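PDB 6SUD: reducing-end xylose-releasing exo-oligoxylanase Rex8A from Paenibacillus barcinonensis, which hydrolyses xylooligosaccharides from their reducing ends, releasing xylose and so taking part in the depolymerisation of xylan. Local coordinates for residues A[48-53]-A[58-63]; A[239-244]-A[248-253]; A[276-281]-A[332-337]. The protein carries 1 engineered substitution. All coordinates share one frame; numbering follows the deposited sequence.

Contact 1 of 3, residues A[48-53]-A[58-63]. With XYP (beta-D-xylopyranose), chain J.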
loop_
_atom_site.group_PDB
_atom_site.type_symbol
_atom_site.label_atom_id
_atom_site.label_comp_id
_atom_site.label_asym_id
_atom_site.label_seq_id
_atom_site.Cartn_x
_atom_site.Cartn_y
_atom_site.Cartn_z
ATOM N N ILE A 48 14.145 -0.461 -9.504
ATOM C CA ILE A 48 14.131 -0.095 -8.059
ATOM C C ILE A 48 14.518 -1.306 -7.209
ATOM O O ILE A 48 14.626 -1.122 -5.987
ATOM C CB ILE A 48 12.766 0.489 -7.660
ATOM C CG1 ILE A 48 11.635 -0.519 -7.849
ATOM C CG2 ILE A 48 12.510 1.791 -8.407
ATOM C CD1 ILE A 48 10.288 -0.037 -7.366
ATOM N N TYR A 49 14.769 -2.457 -7.833
ATOM C CA TYR A 49 15.139 -3.725 -7.155
ATOM C C TYR A 49 16.606 -4.066 -7.429
ATOM O O TYR A 49 17.067 -3.912 -8.573
ATOM C CB TYR A 49 14.219 -4.861 -7.591
ATOM C CG TYR A 49 14.668 -6.224 -7.120
ATOM C CD1 TYR A 49 14.498 -6.631 -5.807
ATOM C CD2 TYR A 49 15.276 -7.110 -7.997
ATOM C CE1 TYR A 49 14.891 -7.892 -5.385
ATOM C CE2 TYR A 49 15.688 -8.363 -7.585
ATOM C CZ TYR A 49 15.501 -8.758 -6.277
ATOM O OH TYR A 49 15.921 -10.006 -5.904
ATOM N N TYR A 50 17.307 -4.510 -6.382
ATOM C CA TYR A 50 18.765 -4.805 -6.386
ATOM C C TYR A 50 19.044 -6.088 -5.616
ATOM O O TYR A 50 18.844 -6.139 -4.397
ATOM C CB TYR A 50 19.549 -3.631 -5.805
ATOM C CG TYR A 50 19.372 -2.368 -6.604
ATOM C CD1 TYR A 50 18.299 -1.523 -6.361
ATOM C CD2 TYR A 50 20.206 -2.067 -7.670
ATOM C CE1 TYR A 50 18.093 -0.380 -7.113
ATOM C CE2 TYR A 50 20.023 -0.917 -8.422
ATOM C CZ TYR A 50 18.968 -0.068 -8.134
ATOM O OH TYR A 50 18.761 1.062 -8.865
ATOM N N PRO A 51 19.530 -7.145 -6.312
ATOM C CA PRO A 51 19.911 -8.386 -5.657
ATOM C C PRO A 51 21.130 -8.177 -4.759
ATOM O O PRO A 51 21.941 -7.341 -5.077
ATOM C CB PRO A 51 20.299 -9.375 -6.772
ATOM C CG PRO A 51 20.041 -8.659 -8.075
ATOM C CD PRO A 51 19.689 -7.214 -7.779
ATOM N N VAL A 52 21.226 -8.928 -3.667
ATOM C CA VAL A 52 22.449 -8.912 -2.811
ATOM C C VAL A 52 22.871 -10.349 -2.527
ATOM O O VAL A 52 22.040 -11.128 -2.000
ATOM C CB VAL A 52 22.286 -8.131 -1.494
ATOM C CG1 VAL A 52 23.651 -7.940 -0.833
ATOM C CG2 VAL A 52 21.593 -6.789 -1.701
ATOM N N GLY A 53 24.121 -10.693 -2.845
ATOM C CA GLY A 53 24.618 -12.065 -2.621
ATOM C C GLY A 53 23.725 -13.110 -3.266
ATOM O O GLY A 53 23.119 -12.829 -4.317
ATOM N N TYR A 58 16.913 -5.860 -2.083
ATOM C CA TYR A 58 16.219 -4.696 -1.485
ATOM C C TYR A 58 15.556 -3.866 -2.588
ATOM O O TYR A 58 15.972 -3.894 -3.754
ATOM C CB TYR A 58 17.171 -3.884 -0.602
ATOM C CG TYR A 58 18.358 -3.291 -1.320
ATOM C CD1 TYR A 58 18.235 -2.117 -2.043
ATOM C CD2 TYR A 58 19.612 -3.876 -1.239
ATOM C CE1 TYR A 58 19.321 -1.553 -2.702
ATOM C CE2 TYR A 58 20.708 -3.332 -1.898
ATOM C CZ TYR A 58 20.564 -2.158 -2.620
ATOM O OH TYR A 58 21.631 -1.595 -3.265
ATOM N N MET A 59 14.492 -3.169 -2.189
ATOM C CA MET A 59 13.765 -2.149 -2.967
ATOM C C MET A 59 14.360 -0.805 -2.525
ATOM O O MET A 59 14.340 -0.552 -1.309
ATOM C CB MET A 59 12.271 -2.242 -2.610
ATOM C CG MET A 59 11.629 -3.576 -2.959
ATOM S SD MET A 59 11.623 -3.937 -4.760
ATOM C CE MET A 59 10.229 -2.921 -5.249
ATOM N N LEU A 60 14.947 -0.019 -3.438
ATOM C CA LEU A 60 15.664 1.245 -3.110
ATOM C C LEU A 60 14.703 2.430 -3.209
ATOM O O LEU A 60 14.133 2.636 -4.283
ATOM C CB LEU A 60 16.830 1.445 -4.088
ATOM C CG LEU A 60 17.792 2.588 -3.754
ATOM C CD1 LEU A 60 18.451 2.404 -2.393
ATOM C CD2 LEU A 60 18.843 2.757 -4.842
ATOM N N ASP A 61 14.543 3.195 -2.129
ATOM C CA ASP A 61 13.962 4.555 -2.248
ATOM C C ASP A 61 15.053 5.416 -2.892
ATOM O O ASP A 61 15.990 5.840 -2.185
ATOM C CB ASP A 61 13.402 5.089 -0.926
ATOM C CG ASP A 61 12.810 6.490 -1.031
ATOM O OD1 ASP A 61 13.101 7.205 -2.026
ATOM O OD2 ASP A 61 12.046 6.863 -0.126
ATOM N N THR A 62 14.959 5.577 -4.213
ATOM C CA THR A 62 15.992 6.234 -5.057
ATOM C C THR A 62 16.127 7.700 -4.649
ATOM O O THR A 62 17.248 8.246 -4.731
ATOM C CB THR A 62 15.638 6.125 -6.543
ATOM O OG1 THR A 62 14.341 6.683 -6.739
ATOM C CG2 THR A 62 15.623 4.703 -7.048
ATOM N N GLY A 63 15.011 8.325 -4.278
ATOM C CA GLY A 63 14.954 9.746 -3.895
ATOM C C GLY A 63 15.664 10.013 -2.583
ATOM O O GLY A 63 16.278 11.093 -2.461
HETATM O O1 XYP J . 9.032 10.636 -1.595
HETATM C C1 XYP J . 8.111 9.718 -0.992
HETATM C C2 XYP J . 8.923 8.691 -0.206
HETATM C C3 XYP J . 7.963 7.695 0.385
HETATM C C4 XYP J . 7.001 8.402 1.314
HETATM C C5 XYP J . 6.297 9.541 0.591
HETATM O O2 XYP J . 9.883 7.970 -1.005
HETATM O O3 XYP J . 8.697 6.700 1.101
HETATM O O4 XYP J . 6.078 7.411 1.777
HETATM O O5 XYP J . 7.240 10.405 -0.067
#

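Contact 2 of 3, residues A[239-244]-A[248-253]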
loop_
_atom_site.group_PDB
_atom_site.type_symbol
_atom_site.label_atom_id
_atom_site.label_comp_id
_atom_site.label_asym_id
_atom_site.label_seq_id
_atom_site.Cartn_x
_atom_site.Cartn_y
_atom_site.Cartn_z
ATOM N N LEU A 239 -10.531 14.378 -1.529
ATOM C CA LEU A 239 -9.124 14.458 -1.057
ATOM C C LEU A 239 -9.068 14.250 0.454
ATOM O O LEU A 239 -9.990 14.684 1.163
ATOM C CB LEU A 239 -8.518 15.827 -1.368
ATOM C CG LEU A 239 -8.555 16.287 -2.821
ATOM C CD1 LEU A 239 -8.008 17.687 -2.916
ATOM C CD2 LEU A 239 -7.785 15.350 -3.735
ATOM N N SER A 240 -7.931 13.749 0.911
ATOM C CA SER A 240 -7.667 13.392 2.319
ATOM C C SER A 240 -6.325 13.971 2.732
ATOM O O SER A 240 -5.451 14.223 1.892
ATOM C CB SER A 240 -7.692 11.925 2.489
ATOM O OG SER A 240 -6.797 11.308 1.571
ATOM N N PRO A 241 -6.135 14.195 4.043
ATOM C CA PRO A 241 -4.860 14.674 4.564
ATOM C C PRO A 241 -3.861 13.525 4.726
ATOM O O PRO A 241 -4.289 12.384 4.832
ATOM C CB PRO A 241 -5.281 15.279 5.901
ATOM C CG PRO A 241 -6.405 14.383 6.365
ATOM C CD PRO A 241 -7.134 13.978 5.100
ATOM N N GLU A 242 -2.563 13.843 4.717
ATOM C CA GLU A 242 -1.510 12.818 4.941
ATOM C C GLU A 242 -1.686 12.249 6.355
ATOM O O GLU A 242 -1.755 11.022 6.472
ATOM C CB GLU A 242 -0.123 13.385 4.657
ATOM C CG GLU A 242 0.102 13.593 3.171
ATOM C CD GLU A 242 1.499 14.033 2.797
ATOM O OE1 GLU A 242 1.854 15.207 3.111
ATOM O OE2 GLU A 242 2.232 13.195 2.211
ATOM N N TYR A 243 -1.770 13.103 7.381
ATOM C CA TYR A 243 -2.020 12.652 8.780
ATOM C C TYR A 243 -3.367 13.193 9.235
ATOM O O TYR A 243 -3.693 14.354 8.963
ATOM C CB TYR A 243 -0.978 13.154 9.782
ATOM C CG TYR A 243 0.465 12.797 9.517
ATOM C CD1 TYR A 243 0.846 11.811 8.616
ATOM C CD2 TYR A 243 1.473 13.446 10.214
ATOM C CE1 TYR A 243 2.185 11.512 8.386
ATOM C CE2 TYR A 243 2.810 13.156 10.004
ATOM C CZ TYR A 243 3.173 12.185 9.089
ATOM O OH TYR A 243 4.499 11.910 8.891
ATOM N N ALA A 244 -4.122 12.358 9.947
ATOM C CA ALA A 244 -5.477 12.707 10.422
ATOM C C ALA A 244 -5.641 12.269 11.873
ATOM O O ALA A 244 -5.079 11.235 12.249
ATOM C CB ALA A 244 -6.515 12.066 9.542
ATOM N N GLY A 248 -10.969 12.010 12.015
ATOM C CA GLY A 248 -10.895 12.166 10.548
ATOM C C GLY A 248 -10.382 13.535 10.123
ATOM O O GLY A 248 -9.945 13.652 8.962
ATOM N N THR A 249 -10.403 14.538 11.004
ATOM C CA THR A 249 -9.873 15.904 10.705
ATOM C C THR A 249 -8.350 15.856 10.570
ATOM O O THR A 249 -7.682 15.018 11.187
ATOM C CB THR A 249 -10.266 16.950 11.759
ATOM O OG1 THR A 249 -9.932 16.466 13.060
ATOM C CG2 THR A 249 -11.731 17.326 11.704
ATOM N N PRO A 250 -7.747 16.765 9.769
ATOM C CA PRO A 250 -6.292 16.821 9.633
ATOM C C PRO A 250 -5.624 17.015 10.999
ATOM O O PRO A 250 -6.061 17.829 11.796
ATOM C CB PRO A 250 -6.037 17.998 8.675
ATOM C CG PRO A 250 -7.341 18.134 7.919
ATOM C CD PRO A 250 -8.415 17.768 8.925
ATOM N N ALA A 251 -4.614 16.200 11.259
ATOM C CA ALA A 251 -3.837 16.222 12.513
ATOM C C ALA A 251 -3.033 17.517 12.555
ATOM O O ALA A 251 -2.799 18.140 11.517
ATOM C CB ALA A 251 -2.966 15.001 12.572
ATOM N N PRO A 252 -2.602 17.978 13.753
ATOM C CA PRO A 252 -1.787 19.188 13.853
ATOM C C PRO A 252 -0.473 19.095 13.067
ATOM O O PRO A 252 0.001 18.002 12.801
ATOM C CB PRO A 252 -1.474 19.326 15.351
ATOM C CG PRO A 252 -2.521 18.471 16.050
ATOM C CD PRO A 252 -2.896 17.381 15.069
ATOM N N VAL A 253 0.099 20.251 12.728
ATOM C CA VAL A 253 1.471 20.338 12.155
ATOM C C VAL A 253 2.419 19.618 13.120
ATOM O O VAL A 253 2.294 19.812 14.354
ATOM C CB VAL A 253 1.889 21.798 11.893
ATOM C CG1 VAL A 253 3.365 21.917 11.517
ATOM C CG2 VAL A 253 1.018 22.421 10.816
HETATM O O HOH W 1 -2.131 16.752 9.525
#

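Contact 3 of 3, residues A[276-281]-A[332-337]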
loop_
_atom_site.group_PDB
_atom_site.type_symbol
_atom_site.label_atom_id
_atom_site.label_comp_id
_atom_site.label_asym_id
_atom_site.label_seq_id
_atom_site.Cartn_x
_atom_site.Cartn_y
_atom_site.Cartn_z
ATOM N N ASP A 276 -10.712 -2.340 -1.939
ATOM C CA ASP A 276 -11.695 -2.869 -0.948
ATOM C C ASP A 276 -13.050 -3.081 -1.637
ATOM O O ASP A 276 -13.748 -4.083 -1.331
ATOM C CB ASP A 276 -11.884 -1.921 0.236
ATOM C CG ASP A 276 -12.771 -2.516 1.317
ATOM O OD1 ASP A 276 -12.503 -3.657 1.721
ATOM O OD2 ASP A 276 -13.748 -1.838 1.722
ATOM N N TRP A 277 -13.444 -2.124 -2.481
ATOM C CA TRP A 277 -14.701 -2.226 -3.264
ATOM C C TRP A 277 -14.611 -3.446 -4.190
ATOM O O TRP A 277 -15.536 -4.272 -4.162
ATOM C CB TRP A 277 -14.991 -0.945 -4.040
ATOM C CG TRP A 277 -16.244 -1.071 -4.846
ATOM C CD1 TRP A 277 -16.355 -1.203 -6.193
ATOM C CD2 TRP A 277 -17.577 -1.125 -4.325
ATOM N NE1 TRP A 277 -17.663 -1.306 -6.553
ATOM C CE2 TRP A 277 -18.440 -1.270 -5.430
ATOM C CE3 TRP A 277 -18.122 -1.079 -3.038
ATOM C CZ2 TRP A 277 -19.823 -1.360 -5.282
ATOM C CZ3 TRP A 277 -19.491 -1.190 -2.896
ATOM C CH2 TRP A 277 -20.329 -1.321 -4.004
ATOM N N GLU A 278 -13.518 -3.570 -4.946
ATOM C CA GLU A 278 -13.310 -4.700 -5.896
ATOM C C GLU A 278 -13.390 -6.039 -5.134
ATOM O O GLU A 278 -14.131 -6.933 -5.579
ATOM C CB GLU A 278 -11.998 -4.527 -6.662
ATOM C CG GLU A 278 -11.682 -5.678 -7.605
ATOM C CD GLU A 278 -12.728 -6.050 -8.642
ATOM O OE1 GLU A 278 -13.709 -5.290 -8.810
ATOM O OE2 GLU A 278 -12.549 -7.111 -9.300
ATOM N N TRP A 279 -12.669 -6.186 -4.020
ATOM C CA TRP A 279 -12.573 -7.478 -3.279
ATOM C C TRP A 279 -13.868 -7.797 -2.527
ATOM O O TRP A 279 -14.260 -8.994 -2.539
ATOM C CB TRP A 279 -11.380 -7.470 -2.318
ATOM C CG TRP A 279 -10.056 -7.628 -3.001
ATOM C CD1 TRP A 279 -9.814 -7.639 -4.343
ATOM C CD2 TRP A 279 -8.775 -7.786 -2.363
ATOM N NE1 TRP A 279 -8.477 -7.812 -4.582
ATOM C CE2 TRP A 279 -7.815 -7.903 -3.391
ATOM C CE3 TRP A 279 -8.344 -7.839 -1.031
ATOM C CZ2 TRP A 279 -6.455 -8.060 -3.124
ATOM C CZ3 TRP A 279 -7.000 -8.004 -0.774
ATOM C CH2 TRP A 279 -6.073 -8.128 -1.811
ATOM N N PHE A 280 -14.472 -6.824 -1.834
ATOM C CA PHE A 280 -15.517 -7.099 -0.802
ATOM C C PHE A 280 -16.850 -6.413 -1.117
ATOM O O PHE A 280 -17.858 -6.906 -0.582
ATOM C CB PHE A 280 -14.989 -6.746 0.589
ATOM C CG PHE A 280 -13.892 -7.679 1.023
ATOM C CD1 PHE A 280 -14.147 -9.027 1.214
ATOM C CD2 PHE A 280 -12.602 -7.232 1.218
ATOM C CE1 PHE A 280 -13.138 -9.899 1.579
ATOM C CE2 PHE A 280 -11.585 -8.110 1.556
ATOM C CZ PHE A 280 -11.854 -9.441 1.762
ATOM N N ARG A 281 -16.857 -5.318 -1.893
ATOM C CA ARG A 281 -18.092 -4.681 -2.436
ATOM C C ARG A 281 -19.036 -4.352 -1.262
ATOM O O ARG A 281 -20.248 -4.528 -1.419
ATOM C CB ARG A 281 -18.731 -5.626 -3.468
ATOM C CG ARG A 281 -19.329 -4.951 -4.698
ATOM C CD ARG A 281 -18.304 -4.329 -5.633
ATOM N NE ARG A 281 -17.267 -5.240 -6.103
ATOM C CZ ARG A 281 -17.366 -6.071 -7.145
ATOM N NH1 ARG A 281 -18.487 -6.144 -7.851
ATOM N NH2 ARG A 281 -16.343 -6.851 -7.457
ATOM N N ALA A 332 -8.718 4.078 -8.992
ATOM C CA ALA A 332 -10.075 4.414 -8.500
ATOM C C ALA A 332 -11.138 3.933 -9.498
ATOM O O ALA A 332 -12.308 3.867 -9.099
ATOM C CB ALA A 332 -10.207 5.893 -8.254
ATOM N N SER A 333 -10.745 3.604 -10.737
ATOM C CA SER A 333 -11.663 3.077 -11.783
ATOM C C SER A 333 -12.179 1.674 -11.427
ATOM O O SER A 333 -13.213 1.278 -12.014
ATOM C CB SER A 333 -11.048 3.135 -13.133
ATOM O OG SER A 333 -10.932 4.501 -13.540
ATOM N N LEU A 334 -11.531 0.939 -10.511
ATOM C CA LEU A 334 -12.128 -0.321 -9.983
ATOM C C LEU A 334 -13.493 -0.029 -9.343
ATOM O O LEU A 334 -14.324 -0.954 -9.328
ATOM C CB LEU A 334 -11.199 -1.010 -8.977
ATOM C CG LEU A 334 -10.022 -1.781 -9.563
ATOM C CD1 LEU A 334 -9.052 -2.205 -8.470
ATOM C CD2 LEU A 334 -10.491 -2.979 -10.360
ATOM N N ALA A 335 -13.717 1.175 -8.813
ATOM C CA ALA A 335 -14.949 1.514 -8.056
ATOM C C ALA A 335 -15.773 2.589 -8.770
ATOM O O ALA A 335 -17.003 2.524 -8.708
ATOM C CB ALA A 335 -14.596 1.934 -6.656
ATOM N N ALA A 336 -15.125 3.569 -9.398
ATOM C CA ALA A 336 -15.809 4.723 -10.029
ATOM C C ALA A 336 -16.701 4.211 -11.166
ATOM O O ALA A 336 -16.285 3.281 -11.895
ATOM C CB ALA A 336 -14.802 5.733 -10.527
ATOM N N ASP A 337 -17.890 4.781 -11.300
ATOM C CA ASP A 337 -18.810 4.507 -12.440
ATOM C C ASP A 337 -19.187 5.828 -13.115
ATOM O O ASP A 337 -20.199 5.857 -13.857
ATOM C CB ASP A 337 -20.042 3.752 -11.956
ATOM C CG ASP A 337 -20.888 4.559 -10.990
ATOM O OD1 ASP A 337 -20.536 5.736 -10.746
ATOM O OD2 ASP A 337 -21.890 4.009 -10.495
#

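Contact 1 of 3, residues A[48-53]-A[58-63]
Y50 and Y58 face each other as the hydrogen-bonded pair of an antiparallel beta hairpin, strands 49-52 and 56-59. Their backbones are tied both ways: Y50 N donates to Y58 O at 3.0 Å, and Y58 N returns a bond to Y50 O, also 3.0 Å. A third backbone bond, L60 N to I48 O at 2.8 Å, carries the pairing past Y49 and M59, the non-hydrogen-bonded pair between.

The ring-to-ring contacts lie on the face of the hairpin that bears Y50 and Y58. With its CG set between backbone N and carbonyl carbon (chi1 62°), Y58 lays one ring face under Y50 CB, which makes a CH-pi contact 3.7 Å from Y58 CZ. The two rings are nearly parallel, planes at 24°, but slid so far apart that they scarcely overlap. V52 CG2 reaches Y58 CD2 at 3.6 Å, while L60 CB packs against Y50 CE1.

On the other side, M59 is bent at chi2 and chi3. The bend at chi2 puts SD beside the edge of the Y49 ring, a Met-aromatic contact with SD 5.3 Å from the ring centroid, and that at chi3 swings CE to 3.6 Å from I48 CD1.

Beyond the hairpin, D61 turns away from the first strand and accepts a hydrogen bond from O2 of the bound xylose at OD2, 2.6 Å away. R68 and N64 bind that same oxygen, so a salt bridge and a second hydrogen bond help fix the carboxylate.

Helices 25-41 and 85-99 pack against Y49 and M59, and helix 359-373 lies against I48, Y50, D61 and T62.

Contact 2 of 3, residues A[239-244]-A[248-253]
P241 and P250 meet ring to ring, crossing at about a right angle, with P241 CB 4.0 Å from P250 CB. Two residues on from P241 and one on from P250, Y243 and A251 touch through their beta carbons, CB to CB 3.9 Å. Y243 CG lies anti to the carbonyl carbon (chi1 -58°), and from there the ring leads away from the 248-253 segment; its OH is hydrogen-bonded to H256 and its ring stacks on F259. The Y243 side chain lies about 4 Å from that of D265, the probable proton acceptor. A244 uses its methyl against backbone, CB lying 3.6 Å from T249 O.

The backbone adds a single direct hydrogen bond, A251 N to Y243 O at 3.1 Å. It is straight at the hydrogen, yet the donor stands 44° out of the carbonyl plane. A water also donates to Y243 O, at 2.9 Å, so two donors grip this carbonyl; the same water's link to A251 O is too short for its length to be trusted.

The chemistry is thus that of a tight loop closure: prolines and alanines supply apolar surface, while one carbonyl takes both the direct bond and the water.

Contact 3 of 3, residues A[276-281]-A[332-337]
The indole of W277 meets the 332-337 segment with its pyrrole side. L334 O lies at the ring edge, in the plane and 3.7 Å from W277 CD1, and A335 comes in obliquely, its CB 3.6 Å from the same CD1. One face of the indole carries R281 CD, 3.0 Å above the ring plane and offset to the rim. The second flat group, the R281 guanidinium, is held at its edge by carbonyls of the helix's last turn: NE donates to W277 O at 2.8 Å, from above that carbonyl's plane, whereas NH2 donates to E278 O at 2.9 Å, on a lone pair. E278 OE1 lies 3.3 Å from the same R281 NH2 but well out of the guanidinium plane, so this salt bridge is one of charge alone.

Helix 268-280 ends here, with R281 the first residue to leave helical geometry, at positive phi. Family 8 glycosidases are built as an (alpha/alpha)6 barrel, and here the C-terminal end of one helix packs on the end of the 3-10 segment 332-334, which follows helix 322-331, and on A335 just after it. Were W277 cut back to an alanine, a gap would probably open beside A335 and R281 CD would lose the ring face beneath it.

Next to the indole, E278 and L334 cross at about a right angle, E278 CG 4.0 Å from L334 CD2. The glutamate has CG anti to its backbone N (chi1 177°), which sets that carbon across the leucine, and then bends at chi2; OE2 accepts a hydrogen bond from A15 N. In the facing segment A332 O takes two backbone bonds, from A335 N at 3.1 Å and from A336 N, fixing the turn that presents L334 and A335. Helix 285-297 touches both W277 and A335.

In the fold
From the N terminus the three contacts follow one another in series, none crossing or enclosing another. Contact 1 closes a short hairpin loop, two of its four residues already in strand 56-59, and leads into the xylose pocket. Contact 2 comes much later, between helices 215-232 and 268-280, and pinches off three residues of that connection. Contact 3 opens at the end of helix 268-280 and spans 50 residues, among them helices 285-297 and 322-331 and the pocket residue H321, before its second segment returns to that helix end. Contacts 1 and 3 lie on opposite sides of the chain's centre, their own centres 31 Å apart; contacts 2 and 3 approach to about 11 Å between nearest atoms.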